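Local coordinates for protein redox-sensing transcriptional repressor rex (PDB 3WG9) that probably represses transcription by binding DNA as a homodimer, in response to changes in the cellular balance of NADH and NAD(+), at residues F123-K126 with E131-D134; L95-A100 with L125-V130. All coordinates share one frame; numbering follows the deposited sequence.

Both contacts lie in the Rossmann-type domain, on the loop that joins strand 110-117 to strand 132-134, and they share Leu125 and Lys126. In contact 1 the loop pairs with the beginning of strand 132-134. In contact 2 its turn lies against helix 94-102, which follows the glycine-rich loop predicted to bind NAD(+). The two centres are about 10 Å apart, and the contacts meet where Val132 CG2 lies 4.2 Å from Ile127 CD1. Each also borders the dinucleotide site, unoccupied in this chain. The Val132 side chain is about 4 Å from that of Asp117, an NADH-binding residue. Segment 95-100 also holds Leu95 and Ala98, which bind NAD(+), though neither touches 125-130.

Contact 1 of 2, residues F123-K126 with E131-D134; sequences FGLK and EVMD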
loop_
_atom_site.group_PDB
_atom_site.type_symbol
_atom_site.label_atom_id
_atom_site.label_comp_id
_atom_site.label_asym_id
_atom_site.label_seq_id
_atom_site.Cartn_x
_atom_site.Cartn_y
_atom_site.Cartn_z
ATOM N N PHE B 123 14.389 25.384 3.773
ATOM C CA PHE B 123 14.516 25.602 5.191
ATOM C C PHE B 123 13.691 26.766 5.697
ATOM O O PHE B 123 14.140 27.925 5.690
ATOM C CB PHE B 123 15.977 25.761 5.560
ATOM C CG PHE B 123 16.812 24.613 5.125
ATOM C CD1 PHE B 123 16.213 23.471 4.579
ATOM C CD2 PHE B 123 18.178 24.646 5.303
ATOM C CE1 PHE B 123 16.976 22.416 4.169
ATOM C CE2 PHE B 123 18.960 23.577 4.889
ATOM C CZ PHE B 123 18.356 22.466 4.336
ATOM N N GLY B 124 12.438 26.478 6.047
ATOM C CA GLY B 124 11.593 27.479 6.654
ATOM C C GLY B 124 10.230 27.469 6.027
ATOM O O GLY B 124 9.302 27.991 6.623
ATOM N N LEU B 125 10.063 26.885 4.850
ATOM C CA LEU B 125 8.702 26.698 4.336
ATOM C C LEU B 125 7.835 26.200 5.461
ATOM O O LEU B 125 8.360 25.643 6.437
ATOM C CB LEU B 125 8.634 25.660 3.189
ATOM C CG LEU B 125 7.279 25.120 2.646
ATOM C CD1 LEU B 125 6.566 25.929 1.512
ATOM C CD2 LEU B 125 7.371 23.695 2.152
ATOM N N LYS B 126 6.521 26.247 5.231
ATOM C CA LYS B 126 5.557 25.495 5.998
ATOM C C LYS B 126 4.752 24.583 5.089
ATOM O O LYS B 126 4.534 24.871 3.920
ATOM C CB LYS B 126 4.588 26.425 6.736
ATOM C CG LYS B 126 5.257 27.471 7.632
ATOM C CD LYS B 126 5.958 26.876 8.847
ATOM C CE LYS B 126 6.490 27.976 9.770
ATOM N NZ LYS B 126 5.450 28.558 10.672
ATOM N N GLU B 131 6.982 23.167 9.789
ATOM C CA GLU B 131 8.194 23.721 9.206
ATOM C C GLU B 131 9.040 22.673 8.510
ATOM O O GLU B 131 9.155 21.505 8.957
ATOM C CB GLU B 131 9.035 24.400 10.269
ATOM C CG GLU B 131 9.773 25.622 9.729
ATOM C CD GLU B 131 10.979 25.992 10.597
ATOM O OE1 GLU B 131 11.984 26.452 10.008
ATOM O OE2 GLU B 131 10.946 25.773 11.845
ATOM N N VAL B 132 9.553 23.037 7.352
ATOM C CA VAL B 132 10.558 22.221 6.723
ATOM C C VAL B 132 11.866 22.580 7.353
ATOM O O VAL B 132 12.214 23.789 7.396
ATOM C CB VAL B 132 10.581 22.444 5.174
ATOM C CG1 VAL B 132 11.791 21.695 4.528
ATOM C CG2 VAL B 132 9.246 21.986 4.574
ATOM N N MET B 133 12.650 21.588 7.769
ATOM C CA MET B 133 13.942 21.896 8.418
ATOM C C MET B 133 15.059 21.136 7.716
ATOM O O MET B 133 14.781 20.151 7.043
ATOM C CB MET B 133 13.898 21.490 9.887
ATOM C CG MET B 133 12.968 22.336 10.728
ATOM S SD MET B 133 12.632 21.551 12.326
ATOM C CE MET B 133 11.528 22.746 13.061
ATOM N N ASP B 134 16.318 21.582 7.862
ATOM C CA ASP B 134 17.496 20.880 7.331
ATOM C C ASP B 134 17.602 19.498 7.982
ATOM O O ASP B 134 17.606 19.379 9.198
ATOM C CB ASP B 134 18.772 21.689 7.651
ATOM C CG ASP B 134 20.061 21.093 7.083
ATOM O OD1 ASP B 134 20.105 20.019 6.438
ATOM O OD2 ASP B 134 21.101 21.767 7.284
#
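Residues 123-126 run back along 131-134, which leads into and includes edge strand 132-134 of the parallel Rossmann-type sheet. The loop pairs with it roughly antiparallel, through a single bridge, Lys126 with Glu131. One good backbone bond and one weak one join them. Val132 N donates to Leu125 O at 3.0 Å, nearly straight at 166°. Gly124 N gives a weak, bent bond to Val132 O. Glu131 CA adds a CA-H...O contact to Leu125 O at 3.4 Å. Gly124 has a positive phi, at which a CB would press on the preceding carbonyl oxygen. Strand 132-134 itself pairs with strand 110-117, Met133 bonding through its backbone to Ile115 and Asp117.

Apolar contact comes from Leu125, whose CD2 lies 3.5 Å from Val132 CG2.

The Phe123 ring forms a CH-pi contact. Its CG sits anti to the carbonyl carbon (chi1 -56°), which swings the ring along the strand to Asp134. Asp134 CB stands over one ring face, 3.6 Å from the centroid of the Phe123 ring. With an alanine here, the CH2 of Asp134 would probably lose the ring that covers it. The carboxylate plane is 15° from the ring plane, and Asp134 OD1 bonds to Glu136 N.

Contact 2 of 2, residues L95-A100 with L125-V130; sequences LGQAIA and LKIRDV
The helix that follows the glycine-rich loop predicted to bind NAD(+), 94-102, meets the turn ahead of strand 132-134 through Gln97, Ala100 and Ile127. Ile127 has the largest share of the contact, and its two branches touch different helix residues. CD1 reaches Gln97 CG at 3.4 Å, a close approach, and lies 3.8 Å from Gln97 CD. The two side chains cross at about a right angle, so Ile127 meets the aliphatic part of the glutamine end on. CG1 of Ile127 lies beside its backbone N (chi1 -76°) and the chain is extended beyond it, which carries CD1 to Gln97. The other branch, CG2, rests on Ala100 CB at 4.0 Å.

This is packing of a Rossmann helix against the loop beside its sheet. Ala100 also touches Leu112 and Ile127 touches Ile115, both on strand 110-117, so the contact continues onto the sheet. Gly96, on the same helix, belongs to the predicted NAD(+) motif, while Leu95 and Ala98 pack on the second subunit.

The polar end of Gln97 is held elsewhere: NE2 bonds to Ala92 O in the glycine-rich loop. No hydrogen bond crosses between 95-100 and 125-130. The turn is closed by its own backbone bond, Ile127 N to Val130 O, at 2.8 Å. At the exposed end, Arg128 brings its aliphatic CD near the helix, 4.1 Å from Ala100 O. Its side chain also touches Ser104 and Lys107.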
loop_
_atom_site.group_PDB
_atom_site.type_symbol
_atom_site.label_atom_id
_atom_site.label_comp_id
_atom_site.label_asym_id
_atom_site.label_seq_id
_atom_site.Cartn_x
_atom_site.Cartn_y
_atom_site.Cartn_z
ATOM N N LEU B 95 5.872 13.616 -3.019
ATOM C CA LEU B 95 5.536 12.437 -2.200
ATOM C C LEU B 95 5.402 12.840 -0.723
ATOM O O LEU B 95 4.356 12.599 -0.120
ATOM C CB LEU B 95 6.584 11.337 -2.411
ATOM C CG LEU B 95 6.268 10.043 -1.599
ATOM C CD1 LEU B 95 4.876 9.505 -1.937
ATOM C CD2 LEU B 95 7.365 8.974 -1.865
ATOM N N GLY B 96 6.420 13.514 -0.153
ATOM C CA GLY B 96 6.366 13.902 1.266
ATOM C C GLY B 96 5.181 14.803 1.577
ATOM O O GLY B 96 4.506 14.633 2.597
ATOM N N GLN B 97 4.900 15.780 0.703
ATOM C CA GLN B 97 3.716 16.621 0.911
ATOM C C GLN B 97 2.434 15.805 0.835
ATOM O O GLN B 97 1.482 16.055 1.597
ATOM C CB GLN B 97 3.701 17.772 -0.127
ATOM C CG GLN B 97 4.987 18.645 0.007
ATOM C CD GLN B 97 5.000 19.819 -0.967
ATOM O OE1 GLN B 97 4.004 20.522 -1.052
ATOM N NE2 GLN B 97 6.056 19.952 -1.775
ATOM N N ALA B 98 2.386 14.821 -0.059
ATOM C CA ALA B 98 1.116 14.042 -0.190
ATOM C C ALA B 98 0.924 13.203 1.061
ATOM O O ALA B 98 -0.212 12.961 1.528
ATOM C CB ALA B 98 1.175 13.109 -1.406
ATOM N N ILE B 99 2.043 12.644 1.545
ATOM C CA ILE B 99 1.940 11.842 2.771
ATOM C C ILE B 99 1.641 12.739 3.964
ATOM O O ILE B 99 0.835 12.383 4.839
ATOM C CB ILE B 99 3.170 10.956 2.998
ATOM C CG1 ILE B 99 3.315 9.992 1.829
ATOM C CG2 ILE B 99 3.027 10.151 4.365
ATOM C CD1 ILE B 99 2.008 9.235 1.439
ATOM N N ALA B 100 2.227 13.938 3.993
ATOM C CA ALA B 100 1.876 14.892 5.015
ATOM C C ALA B 100 0.364 15.174 4.981
ATOM O O ALA B 100 -0.296 15.138 6.025
ATOM C CB ALA B 100 2.699 16.182 4.864
ATOM N N LEU B 125 10.063 26.885 4.850
ATOM C CA LEU B 125 8.702 26.698 4.336
ATOM C C LEU B 125 7.835 26.200 5.461
ATOM O O LEU B 125 8.360 25.643 6.437
ATOM C CB LEU B 125 8.634 25.660 3.189
ATOM C CG LEU B 125 7.279 25.120 2.646
ATOM C CD1 LEU B 125 6.566 25.929 1.512
ATOM C CD2 LEU B 125 7.371 23.695 2.152
ATOM N N LYS B 126 6.521 26.247 5.231
ATOM C CA LYS B 126 5.557 25.495 5.998
ATOM C C LYS B 126 4.752 24.583 5.089
ATOM O O LYS B 126 4.534 24.871 3.920
ATOM C CB LYS B 126 4.588 26.425 6.736
ATOM C CG LYS B 126 5.257 27.471 7.632
ATOM C CD LYS B 126 5.958 26.876 8.847
ATOM C CE LYS B 126 6.490 27.976 9.770
ATOM N NZ LYS B 126 5.450 28.558 10.672
ATOM N N ILE B 127 4.241 23.512 5.665
ATOM C CA ILE B 127 3.384 22.584 4.975
ATOM C C ILE B 127 2.425 22.168 6.057
ATOM O O ILE B 127 2.843 21.629 7.093
ATOM C CB ILE B 127 4.188 21.364 4.468
ATOM C CG1 ILE B 127 4.985 21.761 3.225
ATOM C CG2 ILE B 127 3.279 20.081 4.274
ATOM C CD1 ILE B 127 5.807 20.626 2.625
ATOM N N ARG B 128 1.144 22.485 5.888
ATOM C CA ARG B 128 0.184 21.932 6.820
ATOM C C ARG B 128 0.531 22.571 8.166
ATOM O O ARG B 128 0.292 22.003 9.244
ATOM C CB ARG B 128 0.373 20.404 6.809
ATOM C CG ARG B 128 -0.386 19.598 7.819
ATOM C CD ARG B 128 -1.527 18.870 7.128
ATOM N NE ARG B 128 -2.814 19.520 7.358
ATOM C CZ ARG B 128 -3.426 19.581 8.541
ATOM N NH1 ARG B 128 -2.863 19.054 9.632
ATOM N NH2 ARG B 128 -4.605 20.180 8.637
ATOM N N ASP B 129 1.083 23.783 8.093
ATOM C CA ASP B 129 1.629 24.448 9.274
ATOM C C ASP B 129 2.706 23.612 9.964
ATOM O O ASP B 129 2.665 23.394 11.170
ATOM C CB ASP B 129 0.508 24.787 10.265
ATOM C CG ASP B 129 0.401 26.281 10.533
ATOM O OD1 ASP B 129 1.463 26.954 10.582
ATOM O OD2 ASP B 129 -0.742 26.779 10.708
ATOM N N VAL B 130 3.654 23.116 9.182
ATOM C CA VAL B 130 4.741 22.293 9.716
ATOM C C VAL B 130 5.986 22.801 9.013
ATOM O O VAL B 130 6.028 22.917 7.774
ATOM C CB VAL B 130 4.491 20.782 9.409
ATOM C CG1 VAL B 130 5.711 19.960 9.721
ATOM C CG2 VAL B 130 3.319 20.278 10.206
#